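Local coordinates for hypothetical protein (Parabacteroides merdae, PDB 4OO3) that is a putative oxidoreductase that probably binds a nicotinamide dinucleotide through its Rossmann-fold domain, its substrate and reaction being unknown, at residues Gln126-Leu131 and Asn422-Tyr427; Met144-Met149 and Thr403-Asp408. All coordinates share one frame; numbering follows the deposited sequence.

Contact 1. Residues Gln126-Leu131 and Asn422-Tyr427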
# COMPACT_ATOMS: atom_id res chain seq x y z
N GLN A 126 9.34 17.90 -0.30
CA GLN A 126 9.24 18.68 0.92
C GLN A 126 8.76 17.79 2.06
O GLN A 126 9.38 17.74 3.12
CB GLN A 126 8.29 19.87 0.73
CG GLN A 126 8.04 20.70 1.98
CD GLN A 126 7.04 21.82 1.76
OE1 GLN A 126 7.41 22.90 1.29
NE2 GLN A 126 5.78 21.57 2.10
N SER A 127 7.66 17.06 1.84
CA SER A 127 7.13 16.16 2.86
C SER A 127 8.06 14.98 3.13
O SER A 127 8.10 14.48 4.26
CB SER A 127 5.71 15.69 2.51
OG SER A 127 5.57 15.31 1.15
N PHE A 128 8.82 14.54 2.13
CA PHE A 128 9.83 13.49 2.33
C PHE A 128 10.90 13.92 3.33
O PHE A 128 11.31 13.13 4.18
CB PHE A 128 10.50 13.09 1.02
CG PHE A 128 11.64 12.11 1.20
CD1 PHE A 128 11.38 10.79 1.54
CD2 PHE A 128 12.96 12.52 1.07
CE1 PHE A 128 12.41 9.88 1.72
CE2 PHE A 128 14.00 11.61 1.26
CZ PHE A 128 13.72 10.29 1.58
N LYS A 129 11.36 15.16 3.20
CA LYS A 129 12.34 15.72 4.14
C LYS A 129 11.76 15.71 5.55
O LYS A 129 12.43 15.33 6.50
CB LYS A 129 12.72 17.15 3.72
CG LYS A 129 14.13 17.56 4.12
CD LYS A 129 14.73 18.54 3.11
CE LYS A 129 16.24 18.70 3.28
NZ LYS A 129 16.58 19.64 4.39
N LEU A 130 10.49 16.12 5.67
CA LEU A 130 9.78 16.09 6.95
C LEU A 130 9.67 14.66 7.50
O LEU A 130 9.76 14.44 8.70
CB LEU A 130 8.39 16.73 6.80
CG LEU A 130 7.65 17.13 8.08
CD1 LEU A 130 8.47 18.13 8.89
CD2 LEU A 130 6.27 17.69 7.76
N LEU A 131 9.48 13.69 6.60
CA LEU A 131 9.33 12.29 7.00
C LEU A 131 10.63 11.71 7.52
O LEU A 131 10.62 10.84 8.38
CB LEU A 131 8.83 11.44 5.83
CG LEU A 131 8.57 9.95 6.08
CD1 LEU A 131 7.45 9.75 7.08
CD2 LEU A 131 8.24 9.24 4.78
N ASN A 422 14.25 1.11 4.41
CA ASN A 422 13.52 0.75 3.19
C ASN A 422 12.22 1.52 2.97
O ASN A 422 11.83 1.74 1.82
CB ASN A 422 13.27 -0.76 3.13
CG ASN A 422 14.57 -1.55 3.02
OD1 ASN A 422 15.66 -0.98 2.99
ND2 ASN A 422 14.45 -2.87 2.94
N MSE A 423 11.55 1.94 4.05
CA MSE A 423 10.42 2.86 3.93
C MSE A 423 10.93 4.17 3.36
O MSE A 423 10.34 4.73 2.42
CB MSE A 423 9.71 3.09 5.27
CG MSE A 423 8.82 1.91 5.65
SE MSE A 423 7.78 2.28 7.28
CE MSE A 423 9.14 1.95 8.66
N LEU A 424 12.05 4.65 3.88
CA LEU A 424 12.67 5.86 3.35
C LEU A 424 13.11 5.71 1.89
O LEU A 424 12.88 6.61 1.09
CB LEU A 424 13.86 6.28 4.21
CG LEU A 424 13.51 6.92 5.55
CD1 LEU A 424 14.79 7.17 6.34
CD2 LEU A 424 12.73 8.21 5.35
N ALA A 425 13.73 4.59 1.54
CA ALA A 425 14.14 4.36 0.14
C ALA A 425 12.93 4.37 -0.78
O ALA A 425 12.98 4.90 -1.89
CB ALA A 425 14.91 3.06 -0.00
N LYS A 426 11.84 3.79 -0.29
CA LYS A 426 10.59 3.70 -1.02
C LYS A 426 10.06 5.09 -1.32
O LYS A 426 9.77 5.42 -2.48
CB LYS A 426 9.58 2.94 -0.18
CG LYS A 426 8.26 2.64 -0.84
CD LYS A 426 7.10 2.71 0.14
CE LYS A 426 7.32 1.87 1.38
NZ LYS A 426 6.25 2.01 2.39
N TYR A 427 9.93 5.90 -0.27
CA TYR A 427 9.40 7.26 -0.40
C TYR A 427 10.36 8.20 -1.13
O TYR A 427 9.91 9.13 -1.81
CB TYR A 427 9.00 7.83 0.97
CG TYR A 427 7.75 7.20 1.51
CD1 TYR A 427 6.53 7.40 0.87
CD2 TYR A 427 7.77 6.40 2.65
CE1 TYR A 427 5.38 6.80 1.33
CE2 TYR A 427 6.62 5.81 3.13
CZ TYR A 427 5.43 6.01 2.46
OH TYR A 427 4.27 5.44 2.92

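Contact 2. Residues Met144-Met149 and Thr403-Asp408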
# COMPACT_ATOMS: atom_id res chain seq x y z
N MSE A 144 7.77 4.04 17.57
CA MSE A 144 7.70 3.47 16.25
C MSE A 144 6.86 4.31 15.34
O MSE A 144 5.83 4.83 15.75
CB MSE A 144 7.08 2.09 16.33
CG MSE A 144 8.16 1.03 16.40
SE MSE A 144 7.28 -0.70 16.69
CE MSE A 144 6.15 -0.62 15.10
N LEU A 145 7.32 4.43 14.10
CA LEU A 145 6.53 4.95 12.99
C LEU A 145 6.45 3.84 11.96
O LEU A 145 7.48 3.30 11.57
CB LEU A 145 7.20 6.20 12.39
CG LEU A 145 6.62 6.78 11.09
CD1 LEU A 145 5.14 7.10 11.23
CD2 LEU A 145 7.39 8.02 10.68
N TYR A 146 5.25 3.49 11.53
CA TYR A 146 5.06 2.38 10.59
C TYR A 146 3.96 2.69 9.60
O TYR A 146 2.98 3.35 9.95
CB TYR A 146 4.71 1.11 11.36
CG TYR A 146 5.02 -0.18 10.64
CD1 TYR A 146 6.26 -0.41 10.08
CD2 TYR A 146 4.08 -1.21 10.57
CE1 TYR A 146 6.56 -1.60 9.43
CE2 TYR A 146 4.37 -2.40 9.92
CZ TYR A 146 5.61 -2.58 9.36
OH TYR A 146 5.92 -3.75 8.72
N ASP A 147 4.12 2.23 8.36
CA ASP A 147 3.02 2.30 7.40
C ASP A 147 2.45 0.91 7.07
O ASP A 147 2.89 -0.09 7.60
CB ASP A 147 3.38 3.13 6.15
CG ASP A 147 4.50 2.54 5.31
OD1 ASP A 147 4.96 1.40 5.56
OD2 ASP A 147 4.91 3.24 4.36
N ILE A 148 1.44 0.89 6.21
CA ILE A 148 0.63 -0.29 6.01
C ILE A 148 0.80 -0.84 4.59
O ILE A 148 0.09 -0.43 3.66
CB ILE A 148 -0.85 0.04 6.31
CG1 ILE A 148 -0.96 0.59 7.74
CG2 ILE A 148 -1.72 -1.19 6.12
CD1 ILE A 148 -2.29 1.24 8.07
N MSE A 149 1.76 -1.76 4.43
CA MSE A 149 2.04 -2.43 3.17
C MSE A 149 1.31 -3.76 3.13
O MSE A 149 1.86 -4.80 3.47
CB MSE A 149 3.55 -2.64 3.00
CG MSE A 149 4.34 -1.34 3.01
SE MSE A 149 3.97 -0.32 1.37
CE MSE A 149 2.82 1.08 2.10
N THR A 403 -1.57 -4.95 10.94
CA THR A 403 -1.90 -4.37 12.25
C THR A 403 -1.36 -5.25 13.38
O THR A 403 -0.75 -4.74 14.32
CB THR A 403 -3.43 -4.16 12.40
OG1 THR A 403 -3.93 -3.42 11.28
CG2 THR A 403 -3.74 -3.41 13.66
N GLU A 404 -1.57 -6.56 13.27
CA GLU A 404 -1.03 -7.55 14.21
C GLU A 404 0.49 -7.50 14.28
O GLU A 404 1.06 -7.56 15.37
CB GLU A 404 -1.43 -8.96 13.81
CG GLU A 404 -2.90 -9.28 14.02
CD GLU A 404 -3.30 -10.59 13.36
OE1 GLU A 404 -2.51 -11.55 13.42
OE2 GLU A 404 -4.40 -10.64 12.77
N HIS A 405 1.14 -7.41 13.12
CA HIS A 405 2.59 -7.29 13.05
C HIS A 405 3.04 -6.03 13.81
O HIS A 405 3.99 -6.08 14.58
CB HIS A 405 3.08 -7.28 11.59
CG HIS A 405 4.57 -7.12 11.43
ND1 HIS A 405 5.18 -5.89 11.32
CD2 HIS A 405 5.56 -8.04 11.35
CE1 HIS A 405 6.49 -6.06 11.19
NE2 HIS A 405 6.74 -7.36 11.20
N PHE A 406 2.31 -4.93 13.62
CA PHE A 406 2.61 -3.67 14.30
C PHE A 406 2.42 -3.78 15.81
O PHE A 406 3.29 -3.35 16.57
CB PHE A 406 1.73 -2.53 13.73
CG PHE A 406 1.90 -1.22 14.45
CD1 PHE A 406 2.95 -0.37 14.14
CD2 PHE A 406 0.99 -0.84 15.44
CE1 PHE A 406 3.09 0.84 14.81
CE2 PHE A 406 1.14 0.37 16.10
CZ PHE A 406 2.19 1.21 15.79
N LEU A 407 1.31 -4.37 16.24
CA LEU A 407 1.06 -4.57 17.67
C LEU A 407 2.08 -5.49 18.35
O LEU A 407 2.39 -5.31 19.53
CB LEU A 407 -0.36 -5.11 17.90
CG LEU A 407 -1.50 -4.16 17.54
CD1 LEU A 407 -2.82 -4.91 17.56
CD2 LEU A 407 -1.55 -2.97 18.49
N ASP A 408 2.60 -6.48 17.62
CA ASP A 408 3.70 -7.31 18.12
C ASP A 408 4.95 -6.48 18.31
O ASP A 408 5.58 -6.50 19.37
CB ASP A 408 4.05 -8.44 17.14
CG ASP A 408 3.37 -9.73 17.48
OD1 ASP A 408 3.35 -10.10 18.67
OD2 ASP A 408 2.86 -10.39 16.55

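Contact 1. Residues Gln126-Leu131 and Asn422-Tyr427
Phe128 and Leu131, one helical turn apart on helix 125-140, pack against Leu424 and Tyr427, similarly spaced on helix 419-439. This is an antiparallel helix pair: the two short segments run at 172° with their axes 10.7 Å apart. It joins the Rossmann-fold domain, whose helix 125-140 leads into edge strand 145-147, to the long C-terminal helix of the chain. Phe128 makes the closest approach. From CB its CG stands anti to the backbone N (chi1 174°), which carries the ring out toward the other helix. CD1 then meets Tyr427 CB at 3.8 Å. The next atom, CE1, lies 3.4 Å from the carbonyl oxygen Leu424 O, and its nearest side-chain neighbour on Leu424 is the methyl CD2 at 4.0 Å. At the tip, Phe128 CZ still lies 3.8 Å from Leu424 O. Both Tyr427 CB and Leu424 O sit at the edge of the phenyl ring, near its plane, so the ring presents its hydrogen-bearing rim to the carbonyl oxygen. Tyr239 meets the same phenyl group edge-to-face from outside the pair of segments. Leu131 adds a second, wholly apolar point of contact, its side chain crossing that of Tyr427 at about a right angle. Tyr427 is fixed at its far end as well, because its hydroxyl is hydrogen-bonded to Asp147 OD2 and to Met121 N, so the phenol ties this helix to Asp147 and to the loop residue Met121. Within its own helix, Lys426 lays CD over the centre of one face of the Tyr427 ring, 4.3 Å above the plane. The methyl CD2 of Leu131 touches that ring obliquely, 3.6 Å from Tyr427 CD2.

Contact 2. Residues Met144-Met149 and Thr403-Asp408
The hydroxyl of Tyr146 lies 3.4 Å from both ND1 and CE1 of His405, and it is hydrogen-bonded to Glu419 OE2. Tyr146 belongs to strand 145-147, the edge of the parallel Rossmann sheet, and His405 to helix 395-412, which packs against this strand. The two rings are near parallel, their planes 28° apart, but slid so far that they barely overlap, with centroids 5.7 Å apart. Deeper in, Phe406 takes over: its CD1 lies 3.6 Å from Tyr146 CB, and the two side chains run past each other in opposite directions. Selenomethionine Met144, two residues earlier and directed to the same side, toward the helix, bends at chi3 (57°) and so brings its terminal CE to 3.4 Å from Phe406 CD1. Leu116 of the neighbouring strand also touches the phenyl ring. A leucine in place of Tyr146 would probably leave Glu419 without its hydroxyl partner and open a gap beside the His405 imidazole. The chemistry is thus graded, from hydrocarbon packing around Phe406 to a polar margin at partly exposed His405, which is consistent with apolar burial contributing most of the contact.

How the contacts relate
Both contacts are buried and both join the Rossmann domain to the C-terminal part of the chain, with centres about 17 Å apart. Contact 1 sets helix on helix; contact 2 sets a helix on the edge strand that follows helix 125-140. The C-terminal partners, helices 395-412 and 419-439, are likewise consecutive. Contact 1 is aliphatic and aromatic where its segments meet, whereas contact 2 brings a histidine and a phenol together at its margin. Asp147 bridges them: its OD2 forms a salt bridge with Lys426 NZ at 2.7 Å. Leu131 of contact 1 also rests on Leu145, which points away from the helix that Met144 and Tyr146 face.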